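Local coordinates for sensor protein (Rhodopseudomonas palustris, PDB 2OOL), which uses its PAS-GAF chromophore-binding part to hold biliverdin and, as a bacteriophytochrome photoreceptor, probably relays light signals to its histidine kinase region, at residues S283-R288 / W293-C298; K183-A188 / S215-Q220. All coordinates share one frame; numbering follows the deposited sequence.

Contact 1 of 2, residues S283-R288 / W293-C298; sequences SISIVR and WGMISC. With LBV (3-[2-[(Z)-[3-(2-carboxyethyl)-5-[(Z)-(4-ethenyl-3-methyl-5-oxidanylidene-pyrrol-2-ylidene)methyl]-4-methyl-pyrrol-1-ium -2-ylidene]methyl]-5-[(Z)-[(3E)-3-ethylidene-4-methyl-5-oxidanylidene-pyrrolidin-2-ylidene]methyl]-4-methyl-1H-pyrrol-3- yl]propanoic acid), chain C.
A beta hairpin of the GAF domain joins I284 and I286 to I296, G294 and W293, and the far end of the pair forms part of the chromophore pocket. I284 and I296 make an antiparallel hydrogen-bonded pair: I284 N gives to I296 O at 3.0 Å, I296 N gives back to I284 O, and both donors lie in the carbonyl planes. Near the turn the ladder slips into a classic beta bulge, with W293 and G294 both facing I286. There I286 O takes W293 N at 2.8 Å and a weak bond from G294 N, while I286 N reaches G294 O at 2.8 Å from 40° above its carbonyl plane. A CB on G294 would clash with W293 CE3, so glycine suits this position. I286 and W293 run side by side in the same direction; chi1 of -57° sets I286 CG1 beside the backbone N and leaves CG2 anti to it. That CG2 methyl rests 3.8 Å from W293 CE3, and CD1 lies 3.8 Å from CZ3. CD1 also packs 4.2 Å from I296 CG1. An alanine at I286 would remove both methyls and is likely to leave the indole without its flank and a gap beside I296. On the other face, S297 OG gives a 2.7 Å hydrogen bond to the ring carbonyl O_D of LBV, and the methyl CE of M295 lies 3.9 Å from LBV CMC. S283 OG, also bonded to R231, turns to a propionate oxygen, though the modelled distance is doubtfully short. S285 OG bonds to Y225 O and R231. Behind the isoleucine face stands helix 308-332, touched by I284 and I286; strand 181-187 bonds alongside 291-300, and strand 230-233 flanks 280-288.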
loop_
_atom_site.group_PDB
_atom_site.type_symbol
_atom_site.label_atom_id
_atom_site.label_comp_id
_atom_site.label_asym_id
_atom_site.label_seq_id
_atom_site.Cartn_x
_atom_site.Cartn_y
_atom_site.Cartn_z
ATOM N N SER A 283 2.603 18.454 5.087
ATOM C CA SER A 283 1.598 18.149 6.089
ATOM C C SER A 283 0.328 17.553 5.493
ATOM O O SER A 283 0.036 17.738 4.338
ATOM C CB SER A 283 1.333 19.380 6.989
ATOM O OG SER A 283 1.002 20.547 6.252
ATOM N N ILE A 284 -0.347 16.755 6.328
ATOM C CA ILE A 284 -1.553 16.028 6.002
ATOM C C ILE A 284 -2.543 16.316 7.124
ATOM O O ILE A 284 -2.240 16.142 8.328
ATOM C CB ILE A 284 -1.309 14.500 5.929
ATOM C CG1 ILE A 284 -0.199 14.112 4.918
ATOM C CG2 ILE A 284 -2.577 13.768 5.642
ATOM C CD1 ILE A 284 1.118 13.893 5.570
ATOM N N SER A 285 -3.733 16.734 6.746
ATOM C CA SER A 285 -4.843 17.037 7.678
ATOM C C SER A 285 -5.434 15.797 8.345
ATOM O O SER A 285 -5.495 14.725 7.750
ATOM C CB SER A 285 -5.955 17.805 6.903
ATOM O OG SER A 285 -5.435 19.050 6.456
ATOM N N ILE A 286 -5.879 15.937 9.585
ATOM C CA ILE A 286 -6.742 14.918 10.193
ATOM C C ILE A 286 -8.085 15.566 10.407
ATOM O O ILE A 286 -8.179 16.576 11.087
ATOM C CB ILE A 286 -6.183 14.383 11.541
ATOM C CG1 ILE A 286 -4.775 13.810 11.336
ATOM C CG2 ILE A 286 -7.182 13.370 12.192
ATOM C CD1 ILE A 286 -4.012 13.555 12.660
ATOM N N VAL A 287 -9.109 14.994 9.790
ATOM C CA VAL A 287 -10.429 15.617 9.702
ATOM C C VAL A 287 -11.503 14.715 10.284
ATOM O O VAL A 287 -11.781 13.619 9.771
ATOM C CB VAL A 287 -10.790 15.938 8.216
ATOM C CG1 VAL A 287 -12.245 16.448 8.051
ATOM C CG2 VAL A 287 -9.796 16.973 7.615
ATOM N N ARG A 288 -12.149 15.203 11.335
ATOM C CA ARG A 288 -13.238 14.478 11.986
ATOM C C ARG A 288 -14.497 15.358 12.029
ATOM O O ARG A 288 -14.434 16.498 12.481
ATOM C CB ARG A 288 -12.830 14.085 13.408
ATOM C CG ARG A 288 -11.722 13.012 13.496
ATOM C CD ARG A 288 -11.940 11.986 14.658
ATOM N NE ARG A 288 -12.550 10.778 14.099
ATOM C CZ ARG A 288 -13.736 10.263 14.407
ATOM N NH1 ARG A 288 -14.506 10.767 15.374
ATOM N NH2 ARG A 288 -14.142 9.182 13.746
ATOM N N TRP A 293 -9.143 18.204 13.093
ATOM C CA TRP A 293 -8.816 17.692 14.416
ATOM C C TRP A 293 -7.366 17.926 14.756
ATOM O O TRP A 293 -7.005 18.094 15.926
ATOM C CB TRP A 293 -9.146 16.203 14.457
ATOM C CG TRP A 293 -8.827 15.509 15.743
ATOM C CD1 TRP A 293 -9.694 15.233 16.759
ATOM C CD2 TRP A 293 -7.558 14.944 16.135
ATOM N NE1 TRP A 293 -9.044 14.552 17.763
ATOM C CE2 TRP A 293 -7.736 14.360 17.402
ATOM C CE3 TRP A 293 -6.296 14.892 15.542
ATOM C CZ2 TRP A 293 -6.701 13.736 18.088
ATOM C CZ3 TRP A 293 -5.260 14.264 16.229
ATOM C CH2 TRP A 293 -5.479 13.687 17.480
ATOM N N GLY A 294 -6.531 17.878 13.726
ATOM C CA GLY A 294 -5.070 17.969 13.849
ATOM C C GLY A 294 -4.362 17.840 12.493
ATOM O O GLY A 294 -5.003 17.812 11.439
ATOM N N MET A 295 -3.027 17.773 12.542
ATOM C CA MET A 295 -2.186 17.643 11.352
ATOM C C MET A 295 -0.995 16.728 11.638
ATOM O O MET A 295 -0.487 16.708 12.758
ATOM C CB MET A 295 -1.594 18.997 10.960
ATOM C CG MET A 295 -2.551 20.132 10.885
ATOM S SD MET A 295 -2.994 20.615 9.196
ATOM C CE MET A 295 -1.687 21.823 8.939
ATOM N N ILE A 296 -0.592 15.962 10.628
ATOM C CA ILE A 296 0.705 15.306 10.588
ATOM C C ILE A 296 1.618 16.271 9.869
ATOM O O ILE A 296 1.382 16.617 8.723
ATOM C CB ILE A 296 0.650 13.981 9.822
ATOM C CG1 ILE A 296 -0.456 13.103 10.410
ATOM C CG2 ILE A 296 2.013 13.291 9.863
ATOM C CD1 ILE A 296 -0.427 11.650 9.966
ATOM N N SER A 297 2.609 16.777 10.596
ATOM C CA SER A 297 3.545 17.768 10.085
ATOM C C SER A 297 4.939 17.133 9.987
ATOM O O SER A 297 5.455 16.603 10.969
ATOM C CB SER A 297 3.630 18.923 11.073
ATOM O OG SER A 297 4.520 19.951 10.646
ATOM N N CYS A 298 5.517 17.208 8.792
ATOM C CA CYS A 298 6.750 16.544 8.427
ATOM C C CYS A 298 7.809 17.610 8.040
ATOM O O CYS A 298 7.613 18.372 7.131
ATOM C CB CYS A 298 6.489 15.610 7.239
ATOM S SG CYS A 298 5.009 14.530 7.311
HETATM C C1A LBV C . 2.676 32.498 11.619
HETATM C C1B LBV C . 0.542 30.948 8.042
HETATM O O1B LBV C . -0.141 29.168 1.856
HETATM C C1C LBV C . 1.205 26.469 8.353
HETATM O O1C LBV C . 2.924 21.938 6.467
HETATM C C1D LBV C . 3.309 24.602 12.165
HETATM C C2A LBV C . 2.098 33.890 11.700
HETATM C C2B LBV C . -0.102 30.840 6.801
HETATM O O2B LBV C . -0.748 27.193 2.615
HETATM C C2C LBV C . 1.277 25.070 8.184
HETATM O O2C LBV C . 4.337 23.638 6.572
HETATM C C2D LBV C . 3.336 24.474 13.569
HETATM C C3A LBV C . 1.177 33.805 10.469
HETATM C C3B LBV C . -0.089 29.500 6.421
HETATM C C3C LBV C . 1.790 24.554 9.363
HETATM C C3D LBV C . 4.132 23.382 13.839
HETATM C C4A LBV C . 1.293 32.519 9.875
HETATM C C4B LBV C . 0.534 28.773 7.478
HETATM C C4C LBV C . 2.062 25.627 10.229
HETATM C C4D LBV C . 4.573 22.881 12.606
HETATM C CAA LBV C . 0.322 34.822 9.988
HETATM C CAB LBV C . -0.658 28.943 5.107
HETATM C CAC LBV C . 0.899 24.165 6.988
HETATM C CAD LBV C . 4.438 22.936 15.102
HETATM C CBA LBV C . 0.056 36.239 10.599
HETATM C CBB LBV C . 0.427 28.648 4.091
HETATM C CBC LBV C . 2.062 24.108 5.949
HETATM C CBD LBV C . 5.229 21.820 15.347
HETATM C CGB LBV C . -0.219 28.301 2.735
HETATM C CGC LBV C . 3.219 23.138 6.356
HETATM C CHB LBV C . 0.586 32.182 8.706
HETATM C CHC LBV C . 0.708 27.358 7.375
HETATM C CHD LBV C . 2.579 25.596 11.527
HETATM C CMA LBV C . 3.234 34.905 11.493
HETATM C CMB LBV C . -0.691 32.004 5.972
HETATM C CMC LBV C . 1.994 23.038 9.573
HETATM C CMD LBV C . 2.630 25.333 14.641
HETATM N N_A LBV C . 2.173 31.799 10.580
HETATM O O_A LBV C . 3.503 32.045 12.404
HETATM N N_B LBV C . 0.873 29.694 8.395
HETATM N N_C LBV C . 1.700 26.732 9.574
HETATM N N_D LBV C . 4.066 23.653 11.646
HETATM O O_D LBV C . 5.310 21.904 12.389
#

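Contact 2 of 2, residues K183-A188 / S215-Q220; sequences KVYQFA and SDIPAQ. With LBV (3-[2-[(Z)-[3-(2-carboxyethyl)-5-[(Z)-(4-ethenyl-3-methyl-5-oxidanylidene-pyrrol-2-ylidene)methyl]-4-methyl-pyrrol-1-ium -2-ylidene]methyl]-5-[(Z)-[(3E)-3-ethylidene-4-methyl-5-oxidanylidene-pyrrolidin-2-ylidene]methyl]-4-methyl-1H-pyrrol-3- yl]propanoic acid), chain C.
I217 reaches across from the chromophore-binding loop to the rings of Y185 and F187, and its side chain also covers part of the tetrapyrrole. Its CB stands 4.5 Å from F187 CZ. From there CG1, set beside the backbone N (chi1 -48°), lies against the pigment, 3.5 Å from LBV C4C and close to the methine carbon CHD that links rings C and D. The chain then runs on extended to CD1, whose methyl meets several groups at once: F187 CZ at 3.8 Å, Y185 CE1 at 4.0 Å, LBV C4C, and M295 CE at 4.1 Å. Both aromatic rings take the methyl at a slant. The tyrosine and isoleucine slide past each other in opposite directions, and the Y185 hydroxyl end passes on to the ring D methyl CMD of LBV. The contact is thus purely apolar, a small greasy wall beside the chromophore.

The backbone before it is polar. D216 O receives LBV N_B at 3.2 Å and, weakly, N_C at 3.0 Å, one carbonyl holding two pyrrole nitrogens. P218 follows, its CD 3.5 Å from LBV C1B. This run of aspartate, isoleucine and proline is a phytochrome signature in the GAF pocket. P218 takes the N-cap position of helix 219-227, where A219 N is bonded to D29. On the other side, strand 181-187 lies between strands 193-200 and 291-300; Y185 packs on V195, and F187 meets the ring of W191.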
loop_
_atom_site.group_PDB
_atom_site.type_symbol
_atom_site.label_atom_id
_atom_site.label_comp_id
_atom_site.label_asym_id
_atom_site.label_seq_id
_atom_site.Cartn_x
_atom_site.Cartn_y
_atom_site.Cartn_z
ATOM N N LYS A 183 5.600 14.897 13.199
ATOM C CA LYS A 183 4.857 15.281 14.418
ATOM C C LYS A 183 3.371 15.099 14.197
ATOM O O LYS A 183 2.886 15.379 13.147
ATOM C CB LYS A 183 5.125 16.747 14.762
ATOM C CG LYS A 183 6.621 17.029 15.182
ATOM C CD LYS A 183 7.061 18.473 14.880
ATOM C CE LYS A 183 7.023 18.791 13.392
ATOM N NZ LYS A 183 8.229 18.469 12.624
ATOM N N VAL A 184 2.642 14.638 15.206
ATOM C CA VAL A 184 1.181 14.682 15.150
ATOM C C VAL A 184 0.764 15.815 16.087
ATOM O O VAL A 184 1.118 15.835 17.258
ATOM C CB VAL A 184 0.544 13.365 15.547
ATOM C CG1 VAL A 184 -0.990 13.477 15.428
ATOM C CG2 VAL A 184 1.104 12.285 14.670
ATOM N N TYR A 185 0.056 16.766 15.525
ATOM C CA TYR A 185 -0.281 18.035 16.156
ATOM C C TYR A 185 -1.791 18.036 16.301
ATOM O O TYR A 185 -2.492 17.902 15.300
ATOM C CB TYR A 185 0.111 19.176 15.200
ATOM C CG TYR A 185 -0.037 20.585 15.741
ATOM C CD1 TYR A 185 -1.023 21.452 15.255
ATOM C CD2 TYR A 185 0.822 21.067 16.693
ATOM C CE1 TYR A 185 -1.150 22.755 15.736
ATOM C CE2 TYR A 185 0.696 22.377 17.201
ATOM C CZ TYR A 185 -0.286 23.225 16.697
ATOM O OH TYR A 185 -0.404 24.527 17.226
ATOM N N GLN A 186 -2.290 18.222 17.523
ATOM C CA GLN A 186 -3.730 18.175 17.774
ATOM C C GLN A 186 -4.213 19.554 18.173
ATOM O O GLN A 186 -3.557 20.233 18.963
ATOM C CB GLN A 186 -4.050 17.207 18.941
ATOM C CG GLN A 186 -5.550 16.990 19.168
ATOM C CD GLN A 186 -5.850 16.154 20.407
ATOM O OE1 GLN A 186 -6.981 15.731 20.626
ATOM N NE2 GLN A 186 -4.849 15.917 21.206
ATOM N N PHE A 187 -5.360 19.958 17.641
ATOM C CA PHE A 187 -5.931 21.299 17.944
ATOM C C PHE A 187 -6.767 21.210 19.238
ATOM O O PHE A 187 -7.508 20.222 19.432
ATOM C CB PHE A 187 -6.786 21.794 16.780
ATOM C CG PHE A 187 -5.979 22.282 15.563
ATOM C CD1 PHE A 187 -5.989 21.563 14.386
ATOM C CD2 PHE A 187 -5.181 23.425 15.644
ATOM C CE1 PHE A 187 -5.226 21.970 13.301
ATOM C CE2 PHE A 187 -4.449 23.859 14.575
ATOM C CZ PHE A 187 -4.453 23.134 13.392
ATOM N N ALA A 188 -6.567 22.192 20.129
ATOM C CA ALA A 188 -7.484 22.528 21.244
ATOM C C ALA A 188 -8.700 23.324 20.731
ATOM O O ALA A 188 -8.720 23.818 19.582
ATOM C CB ALA A 188 -6.742 23.394 22.285
ATOM N N SER A 215 -2.572 31.464 15.921
ATOM C CA SER A 215 -2.168 32.266 14.760
ATOM C C SER A 215 -1.074 31.616 13.905
ATOM O O SER A 215 -0.753 32.118 12.842
ATOM C CB SER A 215 -1.625 33.609 15.233
ATOM O OG SER A 215 -0.413 33.428 15.979
ATOM N N ASP A 216 -0.437 30.558 14.396
ATOM C CA ASP A 216 0.555 29.857 13.584
ATOM C C ASP A 216 -0.066 29.110 12.400
ATOM O O ASP A 216 0.631 28.861 11.427
ATOM C CB ASP A 216 1.362 28.886 14.424
ATOM C CG ASP A 216 2.376 29.581 15.328
ATOM O OD1 ASP A 216 2.359 30.837 15.426
ATOM O OD2 ASP A 216 3.194 28.859 15.954
ATOM N N ILE A 217 -1.340 28.730 12.507
ATOM C CA ILE A 217 -2.087 28.132 11.393
ATOM C C ILE A 217 -3.437 28.863 11.347
ATOM O O ILE A 217 -4.437 28.340 11.838
ATOM C CB ILE A 217 -2.306 26.602 11.545
ATOM C CG1 ILE A 217 -0.993 25.886 11.930
ATOM C CG2 ILE A 217 -2.856 26.025 10.252
ATOM C CD1 ILE A 217 -1.102 24.343 12.081
ATOM N N PRO A 218 -3.465 30.076 10.748
ATOM C CA PRO A 218 -4.603 30.980 10.836
ATOM C C PRO A 218 -5.841 30.442 10.149
ATOM O O PRO A 218 -5.809 29.374 9.509
ATOM C CB PRO A 218 -4.086 32.258 10.198
ATOM C CG PRO A 218 -3.006 31.791 9.282
ATOM C CD PRO A 218 -2.386 30.647 9.932
ATOM N N ALA A 219 -6.938 31.167 10.325
ATOM C CA ALA A 219 -8.290 30.681 10.004
ATOM C C ALA A 219 -8.507 30.323 8.545
ATOM O O ALA A 219 -9.221 29.367 8.234
ATOM C CB ALA A 219 -9.405 31.704 10.496
ATOM N N GLN A 220 -7.952 31.099 7.627
ATOM C CA GLN A 220 -8.187 30.812 6.192
ATOM C C GLN A 220 -7.375 29.559 5.778
ATOM O O GLN A 220 -7.790 28.764 4.934
ATOM C CB GLN A 220 -7.912 32.051 5.328
ATOM C CG GLN A 220 -6.469 32.276 4.909
ATOM C CD GLN A 220 -5.578 32.818 6.011
ATOM O OE1 GLN A 220 -5.674 32.394 7.144
ATOM N NE2 GLN A 220 -4.724 33.781 5.679
HETATM C C1A LBV C . 2.676 32.498 11.619
HETATM C C1B LBV C . 0.542 30.948 8.042
HETATM O O1B LBV C . -0.141 29.168 1.856
HETATM C C1C LBV C . 1.205 26.469 8.353
HETATM O O1C LBV C . 2.924 21.938 6.467
HETATM C C1D LBV C . 3.309 24.602 12.165
HETATM C C2A LBV C . 2.098 33.890 11.700
HETATM C C2B LBV C . -0.102 30.840 6.801
HETATM O O2B LBV C . -0.748 27.193 2.615
HETATM C C2C LBV C . 1.277 25.070 8.184
HETATM O O2C LBV C . 4.337 23.638 6.572
HETATM C C2D LBV C . 3.336 24.474 13.569
HETATM C C3A LBV C . 1.177 33.805 10.469
HETATM C C3B LBV C . -0.089 29.500 6.421
HETATM C C3C LBV C . 1.790 24.554 9.363
HETATM C C3D LBV C . 4.132 23.382 13.839
HETATM C C4A LBV C . 1.293 32.519 9.875
HETATM C C4B LBV C . 0.534 28.773 7.478
HETATM C C4C LBV C . 2.062 25.627 10.229
HETATM C C4D LBV C . 4.573 22.881 12.606
HETATM C CAA LBV C . 0.322 34.822 9.988
HETATM C CAB LBV C . -0.658 28.943 5.107
HETATM C CAC LBV C . 0.899 24.165 6.988
HETATM C CAD LBV C . 4.438 22.936 15.102
HETATM C CBA LBV C . 0.056 36.239 10.599
HETATM C CBB LBV C . 0.427 28.648 4.091
HETATM C CBC LBV C . 2.062 24.108 5.949
HETATM C CBD LBV C . 5.229 21.820 15.347
HETATM C CGB LBV C . -0.219 28.301 2.735
HETATM C CGC LBV C . 3.219 23.138 6.356
HETATM C CHB LBV C . 0.586 32.182 8.706
HETATM C CHC LBV C . 0.708 27.358 7.375
HETATM C CHD LBV C . 2.579 25.596 11.527
HETATM C CMA LBV C . 3.234 34.905 11.493
HETATM C CMB LBV C . -0.691 32.004 5.972
HETATM C CMC LBV C . 1.994 23.038 9.573
HETATM C CMD LBV C . 2.630 25.333 14.641
HETATM N N_A LBV C . 2.173 31.799 10.580
HETATM O O_A LBV C . 3.503 32.045 12.404
HETATM N N_B LBV C . 0.873 29.694 8.395
HETATM N N_C LBV C . 1.700 26.732 9.574
HETATM N N_D LBV C . 4.066 23.653 11.646
HETATM O O_D LBV C . 5.310 21.904 12.389
#

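In the fold
From the N terminus, the chain enters the GAF sheet along strand 181-187, turns back through strand 193-200 and reaches the loop 215-220; contact 2 closes this first loop, with 26 residues between its segments. Helix 219-227, strand 230-233 and helix 267-276 follow before contact 1 closes a tight hairpin. The two closures come in series, neither nested nor crossed. They are nevertheless neighbours in space, with centres about 9 Å apart, because strand 291-300 pairs with strand 181-187: S297 O and M295 N probably bond to K183 N and Y185 O. Together they tie the central strands to the loop 215-220 on the chromophore, with the biliverdin touching both.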